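Serine/threonine-protein phosphatase 2A regulatory subunit B'' subunit alpha (Homo sapiens, PDB 4I5J) serves as a calcium-binding regulatory subunit of protein phosphatase 2A that might tune the substrate selectivity, activity and localization of the catalytic enzyme. Local coordinates at residues E152-G157 with G169-A174; I181-K186 with F270-K275; D12-I17 with E84-N89. One frame throughout, in Å; residues are numbered along the deposited sequence.

In the fold
The chain is an EF-hand-bearing piece of the regulatory subunit, mostly helix and loop with very little strand, and its three contacts come in series. Contact 3, the first along the chain, joins helices 12-20 and 82-86 in the amino-terminal EF-hand region, on the opposite side of the chain's centre from the other two. Its centre lies about 30 Å from that of contact 1 and about 31 Å from that of contact 2. Contacts 1 and 2 share helix 173-184, one at its start and the other at its end, with centres about 17 Å apart. One helix of the EF-hand pair thus has the end of helix 148-154 near its start and the carboxy-terminal helices 263-271 and 273-277 at its end.

Contact 1 (E152-G157 with G169-A174); sequences ERIFSG and GRMSYA
A chi1 of -83° sets CG of Phe155 anti to its carbonyl carbon, and Met171, with CG anti to its backbone N, meets that ring at about a right angle. The Met171 chain bends at chi3 (-81°), which places CE near Ile154. There CE lies 3.5 Å from Ile154 CG2, tighter than usual van der Waals contact. The Phe155 ring presents its edge to the backbone entering strand 170-171, where Gly169 C and Arg170 N lie in the ring plane. Its CE1 also comes within 3.5 Å of Gly169 O, which sits oblique to the ring. Further round, CZ packs 3.7 Å from Met171 CB. No hydrogen bond spans the two segments, and 188 Å² is buried between them. Leu138 touches both Phe155 and Met171, while Phe179 touches Met171 and Ile154, and Trp195 also packs on Ile154. Phe155 leaves helical geometry directly after helix 148-154, and the backbone of Met171 bonds to Ile133 in the neighbouring strand. A helix end packed against a short strand that leads into the next helix, with that strand paired antiparallel to its counterpart 133-134, is the arrangement of a paired EF-hand domain.

Contact 2 (I181-K186 with F270-K275); sequences ISEEDK and FFNLEK
Lys186 and Lys275 reach toward each other tip to tip where helix 173-184 of the EF-hand pair ends against the carboxy-terminal helices. Their NZ atoms stand 3.9 Å apart, a close approach of like charges. Both lie near the carbonyl of Glu183 at the end of that helix: Lys186 NZ gives Glu183 O a weak hydrogen bond of 3.2 Å, and Lys275 NZ stands 3.5 Å from the same oxygen, not hydrogen-bonded to it. The negative end of the helix dipole may therefore ease the repulsion. Lys186 is bent at chi4 (64°), which places NZ, while its CE lies 4.1 Å from Phe271 CE1 as the two side chains slide past each other in opposite directions. The Glu183 side chain crosses that of Asn272 at about a right angle, with OE1 4.2 Å from Asn272 ND2. This buried OE1 has no hydrogen-bond partner in the model, although Lys275 NZ, 4.5 Å away, may stabilise its charge from beyond salt-bridge range. In the next shell, Trp195 packs against both Lys186 and Phe271, and Asp268 makes a long, weak ion pair with Lys186. Asn272 is the N-cap of helix 273-277: its OD1 accepts from Lys275 N at 3.0 Å, nearly straight at 164°, with the donor 42° out of the carbonyl plane.

Contact 3 (D12-I17 with E84-N89); sequences DASKFI and EIRKSN
The carbonyl oxygen of Ile85, whose side chain meets helix 12-20, accepts two bonds from Ser88, from OG at 2.8 Å and from the backbone N at 3.0 Å. Both donors come from the same face of the carbonyl plane and tie the turn after helix 82-86 back to it, within the amino-terminal EF-hand region. Ser88 OG also bonds to Phe90 N, linking this turn to the start of helix 90-97. The Ile85 side chain carries the apolar part of the contact. Its CG1 is anti to the carbonyl carbon (chi1 -68°), and chi2 (-178°) extends the branch to CD1, which comes 3.3 Å from Phe16 CD2, the two side chains crossing at about a right angle. That same methyl lies 3.6 Å from Ile17 CD1, where the isoleucines slide past each other in opposite directions. Leu91 adds to this apolar cluster by touching both Phe16 and Ile85. At the outer side, the guanidinium of exposed Arg86 forms a salt bridge through NE to Asp11, and Ser14 OG bonds to His9 O. Small Ala13 lets the backbones come close, its CA 5.6 Å from Arg86 CA. Its CB rests 4.0 Å from Arg86 N and 4.1 Å from Ile85 CB.

Contact 1 (E152-G157 with G169-A174)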
ATOM      1  N   GLU A 152      -4.561   4.497  13.960  1.00 35.33           N
ATOM      2  CA  GLU A 152      -4.678   5.934  14.171  1.00 32.39           C
ATOM      3  C   GLU A 152      -3.704   6.679  13.264  1.00 34.34           C
ATOM      4  O   GLU A 152      -4.040   7.720  12.690  1.00 33.12           O
ATOM      5  CB  GLU A 152      -4.434   6.271  15.652  1.00 40.35           C
ATOM      6  CG  GLU A 152      -4.571   7.734  16.018  1.00 53.23           C
ATOM      7  CD  GLU A 152      -4.524   7.950  17.531  1.00 72.04           C
ATOM      8  OE1 GLU A 152      -4.449   6.948  18.282  1.00 76.40           O
ATOM      9  OE2 GLU A 152      -4.560   9.121  17.970  1.00 77.08           O
ATOM     10  N   ARG A 153      -2.504   6.133  13.096  1.00 35.77           N
ATOM     11  CA  ARG A 153      -1.537   6.747  12.181  1.00 34.17           C
ATOM     12  C   ARG A 153      -2.003   6.684  10.723  1.00 33.50           C
ATOM     13  O   ARG A 153      -1.844   7.637   9.961  1.00 34.61           O
ATOM     14  CB  ARG A 153      -0.158   6.110  12.355  1.00 32.62           C
ATOM     15  CG  ARG A 153       0.524   6.448  13.702  1.00 34.39           C
ATOM     16  CD  ARG A 153       0.892   7.918  13.763  1.00 35.13           C
ATOM     17  NE  ARG A 153       1.803   8.240  12.668  1.00 35.56           N
ATOM     18  CZ  ARG A 153       1.859   9.420  12.061  1.00 33.61           C
ATOM     19  NH1 ARG A 153       1.066  10.407  12.456  1.00 39.79           N
ATOM     20  NH2 ARG A 153       2.718   9.613  11.072  1.00 33.36           N
ATOM     21  N   ILE A 154      -2.571   5.558  10.327  1.00 31.63           N
ATOM     22  CA  ILE A 154      -3.136   5.452   8.987  1.00 36.38           C
ATOM     23  C   ILE A 154      -4.177   6.545   8.755  1.00 38.25           C
ATOM     24  O   ILE A 154      -4.233   7.146   7.687  1.00 45.66           O
ATOM     25  CB  ILE A 154      -3.762   4.086   8.779  1.00 38.32           C
ATOM     26  CG1 ILE A 154      -2.667   3.028   8.590  1.00 29.35           C
ATOM     27  CG2 ILE A 154      -4.721   4.112   7.595  1.00 36.60           C
ATOM     28  CD1 ILE A 154      -3.148   1.618   9.009  1.00 34.03           C
ATOM     29  N   PHE A 155      -4.973   6.828   9.781  1.00 36.07           N
ATOM     30  CA  PHE A 155      -6.048   7.807   9.664  1.00 43.07           C
ATOM     31  C   PHE A 155      -5.592   9.236   9.968  1.00 47.25           C
ATOM     32  O   PHE A 155      -6.414  10.152  10.024  1.00 48.76           O
ATOM     33  CB  PHE A 155      -7.210   7.410  10.577  1.00 40.05           C
ATOM     34  CG  PHE A 155      -8.128   6.405   9.957  1.00 34.77           C
ATOM     35  CD1 PHE A 155      -9.354   6.794   9.458  1.00 32.07           C
ATOM     36  CD2 PHE A 155      -7.756   5.077   9.846  1.00 32.23           C
ATOM     37  CE1 PHE A 155     -10.207   5.880   8.873  1.00 32.59           C
ATOM     38  CE2 PHE A 155      -8.603   4.157   9.251  1.00 31.88           C
ATOM     39  CZ  PHE A 155      -9.834   4.558   8.772  1.00 34.76           C
ATOM     40  N   SER A 156      -4.282   9.414  10.132  1.00 37.27           N
ATOM     41  CA  SER A 156      -3.668  10.706  10.490  1.00 45.98           C
ATOM     42  C   SER A 156      -3.366  11.592   9.298  1.00 41.93           C
ATOM     43  O   SER A 156      -3.109  12.783   9.451  1.00 44.34           O
ATOM     44  CB  SER A 156      -2.330  10.469  11.189  1.00 48.32           C
ATOM     45  OG  SER A 156      -1.379   9.937  10.262  1.00 48.40           O
ATOM     46  N   GLY A 157      -3.324  10.999   8.118  1.00 36.27           N
ATOM     47  CA  GLY A 157      -2.908  11.726   6.930  1.00 39.31           C
ATOM     48  C   GLY A 157      -1.491  11.360   6.522  1.00 41.88           C
ATOM     49  O   GLY A 157      -0.992  11.821   5.494  1.00 45.12           O
ATOM     50  N   GLY A 169     -12.003  11.254   9.141  1.00 57.17           N
ATOM     51  CA  GLY A 169     -12.047  10.004   9.881  1.00 53.93           C
ATOM     52  C   GLY A 169     -12.543   8.848   9.038  1.00 48.15           C
ATOM     53  O   GLY A 169     -13.058   7.851   9.556  1.00 42.08           O
ATOM     54  N   ARG A 170     -12.386   8.982   7.727  1.00 42.19           N
ATOM     55  CA  ARG A 170     -12.953   8.017   6.802  1.00 43.69           C
ATOM     56  C   ARG A 170     -11.978   7.620   5.708  1.00 40.38           C
ATOM     57  O   ARG A 170     -11.451   8.465   4.988  1.00 36.66           O
ATOM     58  CB  ARG A 170     -14.237   8.573   6.190  1.00 54.24           C
ATOM     59  CG  ARG A 170     -15.419   8.494   7.131  1.00 69.57           C
ATOM     60  CD  ARG A 170     -16.715   8.788   6.407  1.00 85.16           C
ATOM     61  NE  ARG A 170     -17.873   8.373   7.191  1.00 96.16           N
ATOM     62  CZ  ARG A 170     -19.126   8.697   6.892  1.00100.62           C
ATOM     63  NH1 ARG A 170     -19.375   9.444   5.822  1.00 97.97           N
ATOM     64  NH2 ARG A 170     -20.124   8.283   7.663  1.00103.95           N
ATOM     65  N   MET A 171     -11.742   6.320   5.589  1.00 37.77           N
ATOM     66  CA  MET A 171     -10.883   5.782   4.544  1.00 33.00           C
ATOM     67  C   MET A 171     -11.732   5.446   3.302  1.00 36.93           C
ATOM     68  O   MET A 171     -12.707   4.678   3.377  1.00 32.49           O
ATOM     69  CB  MET A 171     -10.172   4.514   5.048  1.00 29.86           C
ATOM     70  CG  MET A 171      -9.374   3.784   3.964  1.00 30.80           C
ATOM     71  SD  MET A 171      -8.580   2.280   4.565  1.00 35.15           S
ATOM     72  CE  MET A 171      -7.128   2.978   5.340  1.00 31.58           C
ATOM     73  N   SER A 172     -11.344   5.999   2.156  1.00 35.58           N
ATOM     74  CA  SER A 172     -12.076   5.766   0.916  1.00 37.58           C
ATOM     75  C   SER A 172     -11.732   4.398   0.368  1.00 34.71           C
ATOM     76  O   SER A 172     -10.798   3.738   0.850  1.00 33.95           O
ATOM     77  CB  SER A 172     -11.716   6.823  -0.127  1.00 33.30           C
ATOM     78  OG  SER A 172     -10.345   6.699  -0.491  1.00 30.68           O
ATOM     79  N   TYR A 173     -12.466   3.982  -0.659  1.00 27.75           N
ATOM     80  CA  TYR A 173     -12.160   2.737  -1.351  1.00 27.74           C
ATOM     81  C   TYR A 173     -10.717   2.725  -1.898  1.00 32.16           C
ATOM     82  O   TYR A 173      -9.980   1.733  -1.756  1.00 33.54           O
ATOM     83  CB  TYR A 173     -13.167   2.470  -2.505  1.00 26.62           C
ATOM     84  CG  TYR A 173     -12.812   1.185  -3.208  1.00 30.50           C
ATOM     85  CD1 TYR A 173     -13.128  -0.046  -2.646  1.00 36.47           C
ATOM     86  CD2 TYR A 173     -12.092   1.197  -4.394  1.00 32.89           C
ATOM     87  CE1 TYR A 173     -12.778  -1.239  -3.282  1.00 36.27           C
ATOM     88  CE2 TYR A 173     -11.736   0.015  -5.029  1.00 32.53           C
ATOM     89  CZ  TYR A 173     -12.075  -1.189  -4.470  1.00 32.48           C
ATOM     90  OH  TYR A 173     -11.671  -2.345  -5.097  1.00 30.44           O
ATOM     91  N   ALA A 174     -10.319   3.828  -2.530  1.00 32.77           N
ATOM     92  CA  ALA A 174      -9.012   3.899  -3.177  1.00 34.80           C
ATOM     93  C   ALA A 174      -7.924   3.741  -2.139  1.00 28.24           C
ATOM     94  O   ALA A 174      -6.983   2.957  -2.308  1.00 36.48           O
ATOM     95  CB  ALA A 174      -8.858   5.229  -3.926  1.00 32.69           C
TER

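Contact 2 (I181-K186 with F270-K275)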
ATOM      1  N   ILE A 181      -3.077  -3.803   0.206  1.00 32.30           N
ATOM      2  CA  ILE A 181      -1.871  -4.317  -0.441  1.00 34.14           C
ATOM      3  C   ILE A 181      -0.670  -4.253   0.503  1.00 32.77           C
ATOM      4  O   ILE A 181       0.154  -5.175   0.560  1.00 33.32           O
ATOM      5  CB  ILE A 181      -1.580  -3.573  -1.756  1.00 35.05           C
ATOM      6  CG1 ILE A 181      -2.737  -3.798  -2.737  1.00 41.09           C
ATOM      7  CG2 ILE A 181      -0.262  -4.055  -2.372  1.00 28.62           C
ATOM      8  CD1 ILE A 181      -2.621  -3.004  -4.024  1.00 42.98           C
ATOM      9  N   SER A 182      -0.596  -3.174   1.280  1.00 26.35           N
ATOM     10  CA  SER A 182       0.546  -2.952   2.153  1.00 28.86           C
ATOM     11  C   SER A 182       0.489  -3.841   3.382  1.00 34.75           C
ATOM     12  O   SER A 182       1.525  -4.226   3.930  1.00 35.42           O
ATOM     13  CB  SER A 182       0.600  -1.479   2.557  1.00 26.48           C
ATOM     14  OG  SER A 182       0.823  -0.691   1.393  1.00 32.85           O
ATOM     15  N   GLU A 183      -0.728  -4.158   3.825  1.00 36.74           N
ATOM     16  CA  GLU A 183      -0.887  -4.977   5.015  1.00 34.93           C
ATOM     17  C   GLU A 183      -0.544  -6.435   4.695  1.00 38.56           C
ATOM     18  O   GLU A 183       0.076  -7.139   5.495  1.00 45.58           O
ATOM     19  CB  GLU A 183      -2.303  -4.833   5.574  1.00 37.88           C
ATOM     20  CG  GLU A 183      -2.459  -5.293   7.021  1.00 47.13           C
ATOM     21  CD  GLU A 183      -2.899  -6.734   7.106  1.00 63.68           C
ATOM     22  OE1 GLU A 183      -3.009  -7.256   8.237  1.00 77.68           O
ATOM     23  OE2 GLU A 183      -3.144  -7.342   6.039  1.00 62.19           O
ATOM     24  N   GLU A 184      -0.896  -6.865   3.494  1.00 39.36           N
ATOM     25  CA  GLU A 184      -0.655  -8.243   3.091  1.00 48.15           C
ATOM     26  C   GLU A 184       0.760  -8.502   2.597  1.00 52.88           C
ATOM     27  O   GLU A 184       1.270  -9.610   2.744  1.00 57.53           O
ATOM     28  CB  GLU A 184      -1.673  -8.655   2.029  1.00 45.28           C
ATOM     29  CG  GLU A 184      -3.100  -8.456   2.514  1.00 57.30           C
ATOM     30  CD  GLU A 184      -4.133  -9.181   1.668  1.00 66.45           C
ATOM     31  OE1 GLU A 184      -3.900  -9.351   0.444  1.00 66.39           O
ATOM     32  OE2 GLU A 184      -5.179  -9.581   2.234  1.00 70.31           O
ATOM     33  N   ASP A 185       1.388  -7.484   2.012  1.00 48.79           N
ATOM     34  CA  ASP A 185       2.727  -7.637   1.449  1.00 44.94           C
ATOM     35  C   ASP A 185       3.703  -6.594   1.993  1.00 45.27           C
ATOM     36  O   ASP A 185       3.809  -5.508   1.439  1.00 40.59           O
ATOM     37  CB  ASP A 185       2.653  -7.504  -0.075  1.00 42.51           C
ATOM     38  CG  ASP A 185       4.014  -7.627  -0.738  1.00 53.79           C
ATOM     39  OD1 ASP A 185       4.980  -8.052  -0.052  1.00 54.86           O
ATOM     40  OD2 ASP A 185       4.111  -7.313  -1.952  1.00 53.36           O
ATOM     41  N   LYS A 186       4.441  -6.910   3.050  1.00 48.07           N
ATOM     42  CA  LYS A 186       5.402  -5.934   3.559  1.00 50.66           C
ATOM     43  C   LYS A 186       6.789  -6.112   2.940  1.00 48.78           C
ATOM     44  O   LYS A 186       7.789  -5.725   3.546  1.00 49.79           O
ATOM     45  CB  LYS A 186       5.488  -5.958   5.097  1.00 48.65           C
ATOM     46  CG  LYS A 186       4.245  -5.472   5.826  1.00 41.62           C
ATOM     47  CD  LYS A 186       4.419  -5.495   7.328  1.00 42.76           C
ATOM     48  CE  LYS A 186       3.098  -5.245   8.060  1.00 53.23           C
ATOM     49  NZ  LYS A 186       2.038  -6.307   7.829  1.00 57.86           N
ATOM     50  N   PHE A 270       6.362  -4.244  15.950  1.00 42.80           N
ATOM     51  CA  PHE A 270       5.810  -3.009  16.533  1.00 39.32           C
ATOM     52  C   PHE A 270       4.311  -2.785  16.433  1.00 46.05           C
ATOM     53  O   PHE A 270       3.762  -1.954  17.174  1.00 48.25           O
ATOM     54  CB  PHE A 270       6.550  -1.772  16.015  1.00 38.67           C
ATOM     55  CG  PHE A 270       7.948  -1.665  16.540  1.00 43.27           C
ATOM     56  CD1 PHE A 270       9.039  -1.928  15.724  1.00 44.29           C
ATOM     57  CD2 PHE A 270       8.169  -1.355  17.877  1.00 42.14           C
ATOM     58  CE1 PHE A 270      10.325  -1.853  16.226  1.00 50.19           C
ATOM     59  CE2 PHE A 270       9.445  -1.294  18.389  1.00 42.40           C
ATOM     60  CZ  PHE A 270      10.529  -1.536  17.564  1.00 46.23           C
ATOM     61  N   PHE A 271       3.631  -3.486  15.527  1.00 44.70           N
ATOM     62  CA  PHE A 271       2.201  -3.227  15.395  1.00 43.50           C
ATOM     63  C   PHE A 271       1.313  -4.353  14.857  1.00 51.10           C
ATOM     64  O   PHE A 271       0.136  -4.123  14.593  1.00 55.69           O
ATOM     65  CB  PHE A 271       1.940  -1.909  14.652  1.00 43.81           C
ATOM     66  CG  PHE A 271       2.462  -1.878  13.240  1.00 50.12           C
ATOM     67  CD1 PHE A 271       1.792  -2.545  12.225  1.00 50.08           C
ATOM     68  CD2 PHE A 271       3.589  -1.142  12.918  1.00 51.11           C
ATOM     69  CE1 PHE A 271       2.252  -2.502  10.927  1.00 46.48           C
ATOM     70  CE2 PHE A 271       4.056  -1.097  11.623  1.00 50.41           C
ATOM     71  CZ  PHE A 271       3.383  -1.783  10.623  1.00 47.72           C
ATOM     72  N   ASN A 272       1.862  -5.559  14.712  1.00 56.78           N
ATOM     73  CA  ASN A 272       1.056  -6.747  14.382  1.00 59.16           C
ATOM     74  C   ASN A 272       1.362  -7.846  15.411  1.00 58.07           C
ATOM     75  O   ASN A 272       2.188  -8.734  15.174  1.00 58.85           O
ATOM     76  CB  ASN A 272       1.301  -7.213  12.932  1.00 58.62           C
ATOM     77  CG  ASN A 272       0.278  -8.261  12.448  1.00 69.02           C
ATOM     78  OD1 ASN A 272      -0.090  -9.184  13.177  1.00 70.25           O
ATOM     79  ND2 ASN A 272      -0.167  -8.117  11.200  1.00 70.63           N
ATOM     80  N   LEU A 273       0.709  -7.750  16.569  1.00 57.50           N
ATOM     81  CA  LEU A 273       1.019  -8.602  17.728  1.00 65.67           C
ATOM     82  C   LEU A 273       0.922 -10.072  17.389  1.00 70.68           C
ATOM     83  O   LEU A 273       1.729 -10.865  17.851  1.00 76.32           O
ATOM     84  CB  LEU A 273       0.067  -8.295  18.890  1.00 73.24           C
ATOM     85  CG  LEU A 273       0.291  -8.993  20.239  1.00 76.23           C
ATOM     86  CD1 LEU A 273       1.695  -8.712  20.771  1.00 77.95           C
ATOM     87  CD2 LEU A 273      -0.768  -8.554  21.261  1.00 72.72           C
ATOM     88  N   GLU A 274      -0.083 -10.419  16.586  1.00 71.82           N
ATOM     89  CA  GLU A 274      -0.323 -11.785  16.133  1.00 74.13           C
ATOM     90  C   GLU A 274       0.830 -12.330  15.302  1.00 70.38           C
ATOM     91  O   GLU A 274       1.331 -13.421  15.566  1.00 74.97           O
ATOM     92  CB  GLU A 274      -1.604 -11.847  15.291  1.00 85.37           C
ATOM     93  CG  GLU A 274      -2.910 -11.882  16.076  1.00 91.95           C
ATOM     94  CD  GLU A 274      -4.117 -12.110  15.168  1.00 99.11           C
ATOM     95  OE1 GLU A 274      -4.191 -11.450  14.108  1.00 97.95           O
ATOM     96  OE2 GLU A 274      -4.981 -12.955  15.506  1.00102.24           O
ATOM     97  N   LYS A 275       1.232 -11.582  14.280  1.00 70.80           N
ATOM     98  CA  LYS A 275       2.358 -11.978  13.432  1.00 76.32           C
ATOM     99  C   LYS A 275       3.691 -11.915  14.186  1.00 82.81           C
ATOM    100  O   LYS A 275       4.686 -12.475  13.729  1.00 88.58           O
ATOM    101  CB  LYS A 275       2.435 -11.117  12.157  1.00 71.38           C
ATOM    102  CG  LYS A 275       1.366 -11.389  11.105  1.00 74.02           C
ATOM    103  CD  LYS A 275       1.608 -10.566   9.828  1.00 78.07           C
ATOM    104  CE  LYS A 275       0.588 -10.907   8.718  1.00 80.21           C
ATOM    105  NZ  LYS A 275       0.541  -9.902   7.601  1.00 73.59           N
TER

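Contact 3 (D12-I17 with E84-N89)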
ATOM      1  N   ASP A  12      10.240   4.785 -24.825  1.00 40.03           N
ATOM      2  CA  ASP A  12       8.877   4.277 -24.753  1.00 41.59           C
ATOM      3  C   ASP A  12       8.116   4.986 -23.645  1.00 42.87           C
ATOM      4  O   ASP A  12       6.958   5.351 -23.809  1.00 41.50           O
ATOM      5  CB  ASP A  12       8.871   2.763 -24.491  1.00 43.70           C
ATOM      6  CG  ASP A  12       9.352   1.951 -25.694  1.00 50.71           C
ATOM      7  OD1 ASP A  12       9.779   2.562 -26.692  1.00 49.03           O
ATOM      8  OD2 ASP A  12       9.331   0.698 -25.627  1.00 50.85           O
ATOM      9  N   ALA A  13       8.784   5.169 -22.512  1.00 48.80           N
ATOM     10  CA  ALA A  13       8.195   5.828 -21.356  1.00 48.09           C
ATOM     11  C   ALA A  13       7.775   7.243 -21.728  1.00 43.17           C
ATOM     12  O   ALA A  13       6.645   7.635 -21.488  1.00 42.34           O
ATOM     13  CB  ALA A  13       9.189   5.845 -20.201  1.00 47.18           C
ATOM     14  N   SER A  14       8.688   7.987 -22.347  1.00 37.39           N
ATOM     15  CA  SER A  14       8.419   9.354 -22.793  1.00 42.17           C
ATOM     16  C   SER A  14       7.269   9.450 -23.801  1.00 42.89           C
ATOM     17  O   SER A  14       6.433  10.352 -23.708  1.00 47.21           O
ATOM     18  CB  SER A  14       9.681   9.983 -23.378  1.00 49.42           C
ATOM     19  OG  SER A  14      10.618  10.262 -22.351  1.00 62.55           O
ATOM     20  N   LYS A  15       7.217   8.519 -24.750  1.00 42.43           N
ATOM     21  CA  LYS A  15       6.127   8.519 -25.726  1.00 44.83           C
ATOM     22  C   LYS A  15       4.804   8.122 -25.072  1.00 44.17           C
ATOM     23  O   LYS A  15       3.741   8.598 -25.458  1.00 41.27           O
ATOM     24  CB  LYS A  15       6.425   7.576 -26.889  1.00 44.69           C
ATOM     25  CG  LYS A  15       7.647   7.947 -27.745  1.00 56.09           C
ATOM     26  CD  LYS A  15       7.988   6.783 -28.710  1.00 65.47           C
ATOM     27  CE  LYS A  15       9.328   6.965 -29.428  1.00 59.87           C
ATOM     28  NZ  LYS A  15       9.660   5.770 -30.270  1.00 56.67           N
ATOM     29  N   PHE A  16       4.859   7.226 -24.094  1.00 42.67           N
ATOM     30  CA  PHE A  16       3.645   6.828 -23.401  1.00 39.34           C
ATOM     31  C   PHE A  16       3.046   8.023 -22.672  1.00 41.09           C
ATOM     32  O   PHE A  16       1.830   8.258 -22.723  1.00 43.13           O
ATOM     33  CB  PHE A  16       3.940   5.714 -22.396  1.00 38.31           C
ATOM     34  CG  PHE A  16       2.733   5.280 -21.607  1.00 36.08           C
ATOM     35  CD1 PHE A  16       1.833   4.379 -22.139  1.00 36.76           C
ATOM     36  CD2 PHE A  16       2.503   5.778 -20.329  1.00 39.20           C
ATOM     37  CE1 PHE A  16       0.721   3.971 -21.409  1.00 39.01           C
ATOM     38  CE2 PHE A  16       1.397   5.377 -19.593  1.00 41.23           C
ATOM     39  CZ  PHE A  16       0.504   4.473 -20.136  1.00 41.36           C
ATOM     40  N   ILE A  17       3.907   8.758 -21.974  1.00 38.32           N
ATOM     41  CA  ILE A  17       3.491   9.942 -21.244  1.00 43.30           C
ATOM     42  C   ILE A  17       2.810  10.923 -22.208  1.00 48.13           C
ATOM     43  O   ILE A  17       1.702  11.374 -21.944  1.00 46.13           O
ATOM     44  CB  ILE A  17       4.683  10.641 -20.564  1.00 49.09           C
ATOM     45  CG1 ILE A  17       5.383   9.705 -19.569  1.00 46.77           C
ATOM     46  CG2 ILE A  17       4.235  11.936 -19.897  1.00 47.60           C
ATOM     47  CD1 ILE A  17       4.660   9.484 -18.289  1.00 41.35           C
ATOM     48  N   GLU A  84       9.652   7.046 -13.715  1.00 39.37           N
ATOM     49  CA  GLU A  84       8.903   6.063 -12.951  1.00 41.48           C
ATOM     50  C   GLU A  84       8.369   4.938 -13.828  1.00 37.52           C
ATOM     51  O   GLU A  84       8.380   3.773 -13.426  1.00 36.40           O
ATOM     52  CB  GLU A  84       7.792   6.738 -12.148  1.00 35.77           C
ATOM     53  CG  GLU A  84       8.383   7.636 -11.067  1.00 34.92           C
ATOM     54  CD  GLU A  84       7.328   8.361 -10.270  1.00 38.97           C
ATOM     55  OE1 GLU A  84       6.199   8.527 -10.790  1.00 38.57           O
ATOM     56  OE2 GLU A  84       7.628   8.764  -9.132  1.00 46.33           O
ATOM     57  N   ILE A  85       7.927   5.264 -15.036  1.00 32.89           N
ATOM     58  CA  ILE A  85       7.444   4.217 -15.911  1.00 33.21           C
ATOM     59  C   ILE A  85       8.589   3.332 -16.370  1.00 41.56           C
ATOM     60  O   ILE A  85       8.461   2.094 -16.442  1.00 40.02           O
ATOM     61  CB  ILE A  85       6.695   4.782 -17.108  1.00 36.48           C
ATOM     62  CG1 ILE A  85       5.398   5.411 -16.632  1.00 38.68           C
ATOM     63  CG2 ILE A  85       6.349   3.668 -18.096  1.00 39.38           C
ATOM     64  CD1 ILE A  85       4.570   5.949 -17.722  1.00 53.62           C
ATOM     65  N   ARG A  86       9.715   3.977 -16.658  1.00 41.52           N
ATOM     66  CA  ARG A  86      10.901   3.302 -17.182  1.00 39.81           C
ATOM     67  C   ARG A  86      11.442   2.289 -16.174  1.00 38.85           C
ATOM     68  O   ARG A  86      11.957   1.247 -16.557  1.00 40.06           O
ATOM     69  CB  ARG A  86      11.963   4.353 -17.507  1.00 46.14           C
ATOM     70  CG  ARG A  86      13.173   3.880 -18.278  1.00 54.37           C
ATOM     71  CD  ARG A  86      14.157   5.051 -18.442  1.00 57.56           C
ATOM     72  NE  ARG A  86      13.483   6.230 -18.982  1.00 55.51           N
ATOM     73  CZ  ARG A  86      13.564   7.456 -18.473  1.00 59.81           C
ATOM     74  NH1 ARG A  86      14.307   7.691 -17.392  1.00 61.78           N
ATOM     75  NH2 ARG A  86      12.899   8.454 -19.051  1.00 57.07           N
ATOM     76  N   LYS A  87      11.311   2.581 -14.882  1.00 36.88           N
ATOM     77  CA  LYS A  87      11.765   1.636 -13.848  1.00 37.09           C
ATOM     78  C   LYS A  87      10.727   0.580 -13.445  1.00 39.36           C
ATOM     79  O   LYS A  87      10.997  -0.276 -12.606  1.00 45.26           O
ATOM     80  CB  LYS A  87      12.259   2.386 -12.610  1.00 40.88           C
ATOM     81  CG  LYS A  87      13.528   3.206 -12.857  1.00 49.34           C
ATOM     82  CD  LYS A  87      13.763   4.209 -11.734  1.00 55.46           C
ATOM     83  CE  LYS A  87      14.994   5.067 -12.021  1.00 67.63           C
ATOM     84  NZ  LYS A  87      15.268   6.046 -10.930  1.00 72.32           N
ATOM     85  N   SER A  88       9.556   0.617 -14.074  1.00 36.78           N
ATOM     86  CA  SER A  88       8.480  -0.318 -13.760  1.00 34.14           C
ATOM     87  C   SER A  88       8.275  -1.333 -14.882  1.00 36.23           C
ATOM     88  O   SER A  88       8.851  -1.199 -15.952  1.00 37.43           O
ATOM     89  CB  SER A  88       7.171   0.451 -13.557  1.00 32.64           C
ATOM     90  OG  SER A  88       6.593   0.783 -14.813  1.00 32.51           O
ATOM     91  N   ASN A  89       7.428  -2.334 -14.647  1.00 32.25           N
ATOM     92  CA  ASN A  89       7.049  -3.263 -15.707  1.00 31.86           C
ATOM     93  C   ASN A  89       5.702  -2.917 -16.319  1.00 30.33           C
ATOM     94  O   ASN A  89       5.030  -3.795 -16.873  1.00 29.21           O
ATOM     95  CB  ASN A  89       7.018  -4.721 -15.192  1.00 30.57           C
ATOM     96  CG  ASN A  89       5.920  -4.958 -14.166  1.00 37.19           C
ATOM     97  OD1 ASN A  89       5.302  -4.016 -13.682  1.00 36.89           O
ATOM     98  ND2 ASN A  89       5.668  -6.222 -13.841  1.00 42.16           N
TER